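Local coordinates for NikO protein (PDB 4FQD) that transfers an enolpyruvyl group in nikkomycin biosynthesis and belongs to the EPSP synthase family, its likely donor being phosphoenolpyruvate, at residues L297-M307 with V339-L350; V38-S48 with G107-R118. The protein carries 4 engineered substitutions. One frame throughout, in Å; residues are numbered along the deposited sequence.

Interactions 1 and 2 are both buried contacts of an inverse alpha/beta barrel protein, yet they lie on opposite sides of the chain's centre, with their own centres about 32 Å apart, and share no helix. Each joins a pair of segments that run in the same direction. In interaction 1 the helices stay well separated and leucine and methionine side chains bridge them, while a loop valine packs at one end and one glutamate fixes the loop that leads toward the second helix. In interaction 2 alanines and a glycine let the backbones run closer than the paired helices of interaction 1, so main-chain oxygens, a water and an arginine supply the polar part. Only interaction 2 has an exposed touching residue, S48, at its arginine end.

Interaction 1: L297-M307 with V339-L350; sequences LAPEFDLLDRM and VFSDSQPFLALL
E300 has CG anti to its carbonyl carbon and then bends sharply at chi2 (81°), which swings its carboxylate across to F340 and S343. In this part of the inverse alpha/beta barrel, helix 298-307 runs beside helix 344-350 with axes 2° from parallel. Their closest axial approach of 11.8 Å is wide, so side chains must span it. At the loop end, OE2 of E300 accepts two bonds from opposite faces of the carboxylate plane. F340 N reaches E300 OE2 on its syn side at 2.6 Å, with an N-H...O angle of 156°. S343 OG donates to the same E300 OE2 from the anti side at 3.0 Å. Two donors on one oxygen thus tie F340 and S343 to helix 298-307. Apolar groups continue the contact: L303 CD1 meets V339 CG2 tip to tip at 3.6 Å, while the L303 and L347 side chains cross at about a right angle. F332 of strand 331-334 touches all three of these residues. Further along, L304 CD2 packs on L350 CD1 at 3.9 Å. M307, bent at chi3, ends with its CE methyl 3.7 Å from the carbonyl carbon of L350.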
# COMPACT_ATOMS: atom_id res chain seq x y z
N LEU A 297 -3.79 7.76 -16.29
CA LEU A 297 -3.10 8.10 -15.06
C LEU A 297 -4.08 8.29 -13.91
O LEU A 297 -3.79 9.01 -12.95
CB LEU A 297 -2.26 9.36 -15.25
CG LEU A 297 -1.03 9.24 -16.15
CD1 LEU A 297 -0.50 10.61 -16.53
CD2 LEU A 297 0.05 8.42 -15.45
N ALA A 298 -5.24 7.64 -14.01
CA ALA A 298 -6.26 7.70 -12.96
C ALA A 298 -5.78 7.35 -11.55
O ALA A 298 -6.17 8.02 -10.59
CB ALA A 298 -7.48 6.85 -13.35
N PRO A 299 -4.94 6.29 -11.40
CA PRO A 299 -4.40 6.05 -10.06
C PRO A 299 -3.54 7.21 -9.56
O PRO A 299 -3.62 7.58 -8.39
CB PRO A 299 -3.54 4.80 -10.25
CG PRO A 299 -4.14 4.11 -11.42
CD PRO A 299 -4.59 5.21 -12.33
N GLU A 300 -2.73 7.77 -10.46
CA GLU A 300 -1.89 8.91 -10.12
C GLU A 300 -2.72 10.14 -9.76
O GLU A 300 -2.41 10.85 -8.81
CB GLU A 300 -0.94 9.25 -11.27
CG GLU A 300 0.30 8.38 -11.35
CD GLU A 300 0.05 7.04 -12.01
OE1 GLU A 300 -1.10 6.76 -12.39
OE2 GLU A 300 1.02 6.26 -12.15
N PHE A 301 -3.79 10.38 -10.52
CA PHE A 301 -4.64 11.54 -10.30
C PHE A 301 -5.49 11.43 -9.04
O PHE A 301 -5.86 12.44 -8.44
CB PHE A 301 -5.51 11.82 -11.53
CG PHE A 301 -4.87 12.72 -12.54
CD1 PHE A 301 -3.88 12.25 -13.39
CD2 PHE A 301 -5.24 14.06 -12.63
CE1 PHE A 301 -3.28 13.08 -14.31
CE2 PHE A 301 -4.64 14.89 -13.55
CZ PHE A 301 -3.66 14.41 -14.39
N ASP A 302 -5.79 10.20 -8.64
CA ASP A 302 -6.51 9.97 -7.39
C ASP A 302 -5.62 10.36 -6.22
O ASP A 302 -6.09 10.89 -5.22
CB ASP A 302 -6.95 8.52 -7.27
CG ASP A 302 -7.60 8.22 -5.93
OD1 ASP A 302 -8.71 8.74 -5.68
OD2 ASP A 302 -7.01 7.46 -5.14
N LEU A 303 -4.32 10.10 -6.37
CA LEU A 303 -3.34 10.50 -5.36
C LEU A 303 -3.19 12.01 -5.32
O LEU A 303 -3.16 12.61 -4.24
CB LEU A 303 -1.99 9.85 -5.64
CG LEU A 303 -1.88 8.36 -5.32
CD1 LEU A 303 -0.51 7.84 -5.71
CD2 LEU A 303 -2.16 8.11 -3.85
N LEU A 304 -3.10 12.63 -6.50
CA LEU A 304 -2.97 14.08 -6.60
C LEU A 304 -4.14 14.80 -5.94
O LEU A 304 -3.96 15.82 -5.27
CB LEU A 304 -2.86 14.50 -8.07
CG LEU A 304 -1.60 14.08 -8.82
CD1 LEU A 304 -1.63 14.59 -10.25
CD2 LEU A 304 -0.35 14.56 -8.10
N ASP A 305 -5.34 14.25 -6.12
CA ASP A 305 -6.53 14.82 -5.52
C ASP A 305 -6.49 14.66 -4.00
O ASP A 305 -6.94 15.54 -3.26
CB ASP A 305 -7.79 14.16 -6.08
CG ASP A 305 -9.06 14.70 -5.46
OD1 ASP A 305 -9.13 15.92 -5.19
OD2 ASP A 305 -10.00 13.91 -5.23
N ARG A 306 -5.95 13.54 -3.54
CA ARG A 306 -5.85 13.27 -2.11
C ARG A 306 -4.78 14.13 -1.45
O ARG A 306 -4.88 14.46 -0.27
CB ARG A 306 -5.57 11.78 -1.87
CG ARG A 306 -6.81 10.90 -1.99
CD ARG A 306 -6.45 9.47 -2.38
NE ARG A 306 -5.49 8.87 -1.46
CZ ARG A 306 -4.90 7.70 -1.67
NH1 ARG A 306 -5.17 7.00 -2.76
NH2 ARG A 306 -4.04 7.22 -0.78
N MET A 307 -3.76 14.50 -2.22
CA MET A 307 -2.69 15.35 -1.70
C MET A 307 -3.09 16.82 -1.69
O MET A 307 -2.49 17.63 -0.99
CB MET A 307 -1.40 15.16 -2.50
CG MET A 307 -0.85 13.74 -2.46
SD MET A 307 0.73 13.56 -3.32
CE MET A 307 1.85 14.29 -2.13
N VAL A 339 -0.76 2.69 -9.72
CA VAL A 339 0.21 3.75 -9.96
C VAL A 339 1.47 3.21 -10.63
O VAL A 339 2.02 2.19 -10.20
CB VAL A 339 0.60 4.45 -8.64
CG1 VAL A 339 1.60 5.56 -8.91
CG2 VAL A 339 -0.64 5.00 -7.95
N PHE A 340 1.91 3.89 -11.68
CA PHE A 340 3.14 3.51 -12.38
C PHE A 340 4.35 3.56 -11.45
O PHE A 340 4.38 4.33 -10.49
CB PHE A 340 3.38 4.43 -13.57
CG PHE A 340 2.64 4.02 -14.81
CD1 PHE A 340 3.06 2.92 -15.55
CD2 PHE A 340 1.54 4.74 -15.25
CE1 PHE A 340 2.39 2.54 -16.69
CE2 PHE A 340 0.87 4.36 -16.40
CZ PHE A 340 1.30 3.26 -17.12
N SER A 341 5.34 2.73 -11.75
CA SER A 341 6.56 2.70 -10.97
C SER A 341 7.39 3.95 -11.25
O SER A 341 8.13 4.44 -10.39
CB SER A 341 7.37 1.45 -11.31
OG SER A 341 8.37 1.22 -10.34
N ASP A 342 7.26 4.48 -12.47
CA ASP A 342 8.00 5.66 -12.89
C ASP A 342 7.40 6.95 -12.31
O ASP A 342 8.06 7.99 -12.28
CB ASP A 342 8.05 5.76 -14.41
CG ASP A 342 8.92 4.68 -15.03
OD1 ASP A 342 9.95 4.33 -14.42
OD2 ASP A 342 8.58 4.19 -16.13
N SER A 343 6.15 6.86 -11.86
CA SER A 343 5.46 8.03 -11.32
C SER A 343 5.82 8.26 -9.86
O SER A 343 5.78 9.39 -9.36
CB SER A 343 3.94 7.86 -11.46
OG SER A 343 3.57 7.70 -12.82
N GLN A 344 6.20 7.18 -9.18
CA GLN A 344 6.51 7.22 -7.75
C GLN A 344 7.59 8.22 -7.30
O GLN A 344 7.42 8.88 -6.27
CB GLN A 344 6.81 5.80 -7.24
CG GLN A 344 8.05 5.67 -6.39
CD GLN A 344 8.97 4.57 -6.88
OE1 GLN A 344 10.18 4.76 -6.97
NE2 GLN A 344 8.40 3.41 -7.19
N PRO A 345 8.70 8.36 -8.05
CA PRO A 345 9.71 9.33 -7.60
C PRO A 345 9.20 10.77 -7.55
O PRO A 345 9.58 11.53 -6.67
CB PRO A 345 10.82 9.21 -8.65
CG PRO A 345 10.67 7.84 -9.20
CD PRO A 345 9.19 7.58 -9.21
N PHE A 346 8.33 11.13 -8.49
CA PHE A 346 7.78 12.48 -8.54
C PHE A 346 6.75 12.70 -7.44
O PHE A 346 6.59 13.81 -6.94
CB PHE A 346 7.17 12.76 -9.91
CG PHE A 346 8.12 12.53 -11.05
CD1 PHE A 346 9.07 13.48 -11.38
CD2 PHE A 346 8.07 11.36 -11.78
CE1 PHE A 346 9.95 13.27 -12.43
CE2 PHE A 346 8.95 11.14 -12.83
CZ PHE A 346 9.89 12.10 -13.15
N LEU A 347 6.07 11.63 -7.05
CA LEU A 347 5.11 11.69 -5.96
C LEU A 347 5.84 11.78 -4.62
O LEU A 347 5.33 12.34 -3.65
CB LEU A 347 4.20 10.46 -5.99
CG LEU A 347 3.36 10.32 -7.26
CD1 LEU A 347 2.59 9.01 -7.26
CD2 LEU A 347 2.41 11.50 -7.40
N ALA A 348 7.05 11.23 -4.58
CA ALA A 348 7.89 11.30 -3.39
C ALA A 348 8.34 12.73 -3.15
O ALA A 348 8.39 13.20 -2.02
CB ALA A 348 9.09 10.38 -3.53
N LEU A 349 8.67 13.43 -4.24
CA LEU A 349 9.09 14.82 -4.15
C LEU A 349 7.94 15.70 -3.69
O LEU A 349 8.13 16.63 -2.90
CB LEU A 349 9.63 15.31 -5.50
CG LEU A 349 10.10 16.76 -5.57
CD1 LEU A 349 11.14 17.04 -4.49
CD2 LEU A 349 10.66 17.08 -6.94
N LEU A 350 6.74 15.41 -4.19
CA LEU A 350 5.54 16.13 -3.78
C LEU A 350 5.24 15.87 -2.31
O LEU A 350 4.71 16.74 -1.62
CB LEU A 350 4.34 15.71 -4.64
CG LEU A 350 4.33 16.18 -6.09
CD1 LEU A 350 3.20 15.51 -6.86
CD2 LEU A 350 4.21 17.69 -6.16

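Interaction 2: V38-S48 with G107-R118; sequences VTTVAAAATAS and GSLYLLPALVSR. With SO4 (sulfate ion), chain C.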
# COMPACT_ATOMS: atom_id res chain seq x y z
N VAL A 38 7.19 1.87 -28.77
CA VAL A 38 7.84 0.56 -28.85
C VAL A 38 6.87 -0.52 -29.32
O VAL A 38 7.17 -1.27 -30.25
CB VAL A 38 8.44 0.15 -27.50
CG1 VAL A 38 8.84 -1.32 -27.51
CG2 VAL A 38 9.63 1.04 -27.15
N THR A 39 5.71 -0.58 -28.69
CA THR A 39 4.72 -1.61 -29.00
C THR A 39 4.09 -1.42 -30.38
O THR A 39 3.73 -2.40 -31.05
CB THR A 39 3.62 -1.68 -27.93
OG1 THR A 39 3.05 -0.38 -27.74
CG2 THR A 39 4.19 -2.18 -26.61
N THR A 40 3.94 -0.17 -30.80
CA THR A 40 3.40 0.12 -32.13
C THR A 40 4.39 -0.30 -33.21
O THR A 40 4.01 -0.90 -34.22
CB THR A 40 3.07 1.62 -32.29
OG1 THR A 40 2.13 2.01 -31.28
CG2 THR A 40 2.49 1.89 -33.66
N VAL A 41 5.66 0.01 -32.99
CA VAL A 41 6.73 -0.38 -33.90
C VAL A 41 6.88 -1.90 -33.91
O VAL A 41 7.08 -2.51 -34.97
CB VAL A 41 8.07 0.29 -33.52
CG1 VAL A 41 9.23 -0.38 -34.23
CG2 VAL A 41 8.02 1.78 -33.85
N ALA A 42 6.78 -2.51 -32.73
CA ALA A 42 6.88 -3.96 -32.60
C ALA A 42 5.78 -4.66 -33.39
O ALA A 42 6.02 -5.68 -34.04
CB ALA A 42 6.81 -4.36 -31.14
N ALA A 43 4.58 -4.09 -33.34
CA ALA A 43 3.45 -4.63 -34.10
C ALA A 43 3.65 -4.41 -35.59
O ALA A 43 3.23 -5.22 -36.41
CB ALA A 43 2.16 -3.99 -33.63
N ALA A 44 4.30 -3.30 -35.93
CA ALA A 44 4.57 -2.96 -37.32
C ALA A 44 5.62 -3.89 -37.92
O ALA A 44 5.60 -4.17 -39.12
CB ALA A 44 5.02 -1.51 -37.43
N ALA A 45 6.53 -4.37 -37.08
CA ALA A 45 7.61 -5.24 -37.53
C ALA A 45 7.10 -6.60 -37.99
O ALA A 45 7.79 -7.32 -38.72
CB ALA A 45 8.64 -5.41 -36.42
N THR A 46 5.88 -6.95 -37.57
CA THR A 46 5.29 -8.22 -37.94
C THR A 46 4.48 -8.11 -39.23
O THR A 46 4.13 -9.12 -39.84
CB THR A 46 4.34 -8.73 -36.83
OG1 THR A 46 3.15 -7.94 -36.83
CG2 THR A 46 5.01 -8.65 -35.47
N ALA A 47 4.20 -6.88 -39.64
CA ALA A 47 3.28 -6.63 -40.75
C ALA A 47 3.98 -6.42 -42.09
O ALA A 47 5.21 -6.34 -42.17
CB ALA A 47 2.38 -5.45 -40.43
N SER A 48 3.18 -6.34 -43.14
CA SER A 48 3.67 -6.08 -44.49
C SER A 48 3.04 -4.79 -45.01
O SER A 48 2.82 -4.64 -46.21
CB SER A 48 3.33 -7.24 -45.43
OG SER A 48 3.75 -8.48 -44.89
N GLY A 107 13.50 -1.69 -26.13
CA GLY A 107 12.36 -1.94 -26.99
C GLY A 107 12.61 -2.93 -28.10
O GLY A 107 11.67 -3.42 -28.73
N SER A 108 13.88 -3.24 -28.35
CA SER A 108 14.24 -4.19 -29.40
C SER A 108 13.83 -5.61 -29.04
O SER A 108 13.72 -6.48 -29.91
CB SER A 108 15.74 -4.13 -29.68
OG SER A 108 16.49 -4.49 -28.53
N LEU A 109 13.60 -5.84 -27.75
CA LEU A 109 13.20 -7.15 -27.25
C LEU A 109 11.86 -7.60 -27.82
O LEU A 109 11.61 -8.80 -27.98
CB LEU A 109 13.13 -7.15 -25.72
CG LEU A 109 14.47 -7.12 -24.98
CD1 LEU A 109 14.24 -6.97 -23.48
CD2 LEU A 109 15.25 -8.39 -25.27
N TYR A 110 11.00 -6.64 -28.13
CA TYR A 110 9.66 -6.95 -28.63
C TYR A 110 9.63 -7.07 -30.15
O TYR A 110 8.56 -7.10 -30.76
CB TYR A 110 8.65 -5.92 -28.13
CG TYR A 110 8.61 -5.81 -26.62
CD1 TYR A 110 8.07 -6.83 -25.85
CD2 TYR A 110 9.13 -4.71 -25.97
CE1 TYR A 110 8.04 -6.75 -24.48
CE2 TYR A 110 9.11 -4.61 -24.59
CZ TYR A 110 8.56 -5.64 -23.85
OH TYR A 110 8.53 -5.55 -22.48
N LEU A 111 10.81 -7.14 -30.75
CA LEU A 111 10.94 -7.40 -32.18
C LEU A 111 11.08 -8.89 -32.41
O LEU A 111 10.94 -9.38 -33.54
CB LEU A 111 12.14 -6.66 -32.76
CG LEU A 111 12.07 -5.13 -32.76
CD1 LEU A 111 13.39 -4.53 -33.23
CD2 LEU A 111 10.93 -4.66 -33.64
N LEU A 112 11.37 -9.62 -31.34
CA LEU A 112 11.54 -11.07 -31.39
C LEU A 112 10.37 -11.86 -31.99
O LEU A 112 10.59 -12.79 -32.76
CB LEU A 112 11.91 -11.63 -30.01
CG LEU A 112 13.27 -11.21 -29.45
CD1 LEU A 112 13.51 -11.84 -28.09
CD2 LEU A 112 14.38 -11.60 -30.42
N PRO A 113 9.11 -11.50 -31.64
CA PRO A 113 8.00 -12.20 -32.28
C PRO A 113 7.98 -12.02 -33.80
O PRO A 113 7.62 -12.95 -34.52
CB PRO A 113 6.77 -11.54 -31.66
CG PRO A 113 7.23 -11.08 -30.33
CD PRO A 113 8.64 -10.63 -30.54
N ALA A 114 8.37 -10.84 -34.26
CA ALA A 114 8.43 -10.57 -35.69
C ALA A 114 9.54 -11.36 -36.36
O ALA A 114 9.35 -11.92 -37.45
CB ALA A 114 8.62 -9.08 -35.94
N LEU A 115 10.70 -11.41 -35.71
CA LEU A 115 11.86 -12.11 -36.24
C LEU A 115 11.64 -13.62 -36.33
O LEU A 115 11.90 -14.24 -37.36
CB LEU A 115 13.10 -11.82 -35.39
CG LEU A 115 13.57 -10.36 -35.32
CD1 LEU A 115 14.68 -10.21 -34.30
CD2 LEU A 115 14.03 -9.89 -36.69
N VAL A 116 11.15 -14.20 -35.24
CA VAL A 116 10.99 -15.65 -35.16
C VAL A 116 9.86 -16.15 -36.07
O VAL A 116 9.85 -17.31 -36.47
CB VAL A 116 10.75 -16.12 -33.70
CG1 VAL A 116 9.30 -15.92 -33.30
CG2 VAL A 116 11.15 -17.57 -33.54
N SER A 117 8.93 -15.26 -36.40
CA SER A 117 7.79 -15.63 -37.22
C SER A 117 8.07 -15.42 -38.70
O SER A 117 7.44 -16.04 -39.56
CB SER A 117 6.55 -14.82 -36.81
OG SER A 117 5.46 -15.10 -37.66
N ARG A 118 9.03 -14.55 -39.00
CA ARG A 118 9.35 -14.21 -40.38
C ARG A 118 10.50 -15.05 -40.91
O ARG A 118 10.52 -15.42 -42.09
CB ARG A 118 9.70 -12.73 -40.49
CG ARG A 118 9.39 -12.12 -41.84
CD ARG A 118 9.77 -10.65 -41.90
NE ARG A 118 8.94 -9.92 -42.85
CZ ARG A 118 7.99 -9.07 -42.51
NH1 ARG A 118 7.28 -8.45 -43.44
NH2 ARG A 118 7.75 -8.82 -41.23
S SO4 C . 8.14 -3.30 -20.02
O1 SO4 C . 7.07 -4.01 -20.73
O2 SO4 C . 9.03 -2.67 -20.99
O3 SO4 C . 7.55 -2.28 -19.16
O4 SO4 C . 8.89 -4.25 -19.20
O HOH W 1 7.38 -8.21 -33.10
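The carbonyl oxygens of A42 and Y110 both accept from one water, at 3.0 Å from A42 O and 2.8 Å from Y110 O, and A114 N adds a weak bond to the same water. Y110 O and A114 N, a helical pair by spacing, stand 5.1 Å apart, so the water takes the place of a direct i to i+4 bond between Y110 and A114 while linking them to helix 34-44 of the inverse barrel fold. Small residues allow this closeness. V38 CG1 lies 3.6 Å from CA of G107, where a beta carbon would collide with the valine, and A45 CB rests 3.7 Å from A114 CB. L111 CD2 touches the same A45 methyl. Y110 OH makes a weak contact with O1 of a sulfate, an ion that S193 and K197 also hold. At the far end R118, its CG anti to the backbone N (chi1 -152°) and its chain extended, sends NH1 to A47 O at 3.2 Å. That bond is straight (167°) and in the guanidinium plane, though it meets the oxygen from above the carbonyl plane. A leucine in place of R118 would probably leave A47 O without this donor and the turn from A44 to A47 less firmly tied. Hydrogen bonding between these segments therefore depends on main-chain acceptors, served by a water and one guanidinium.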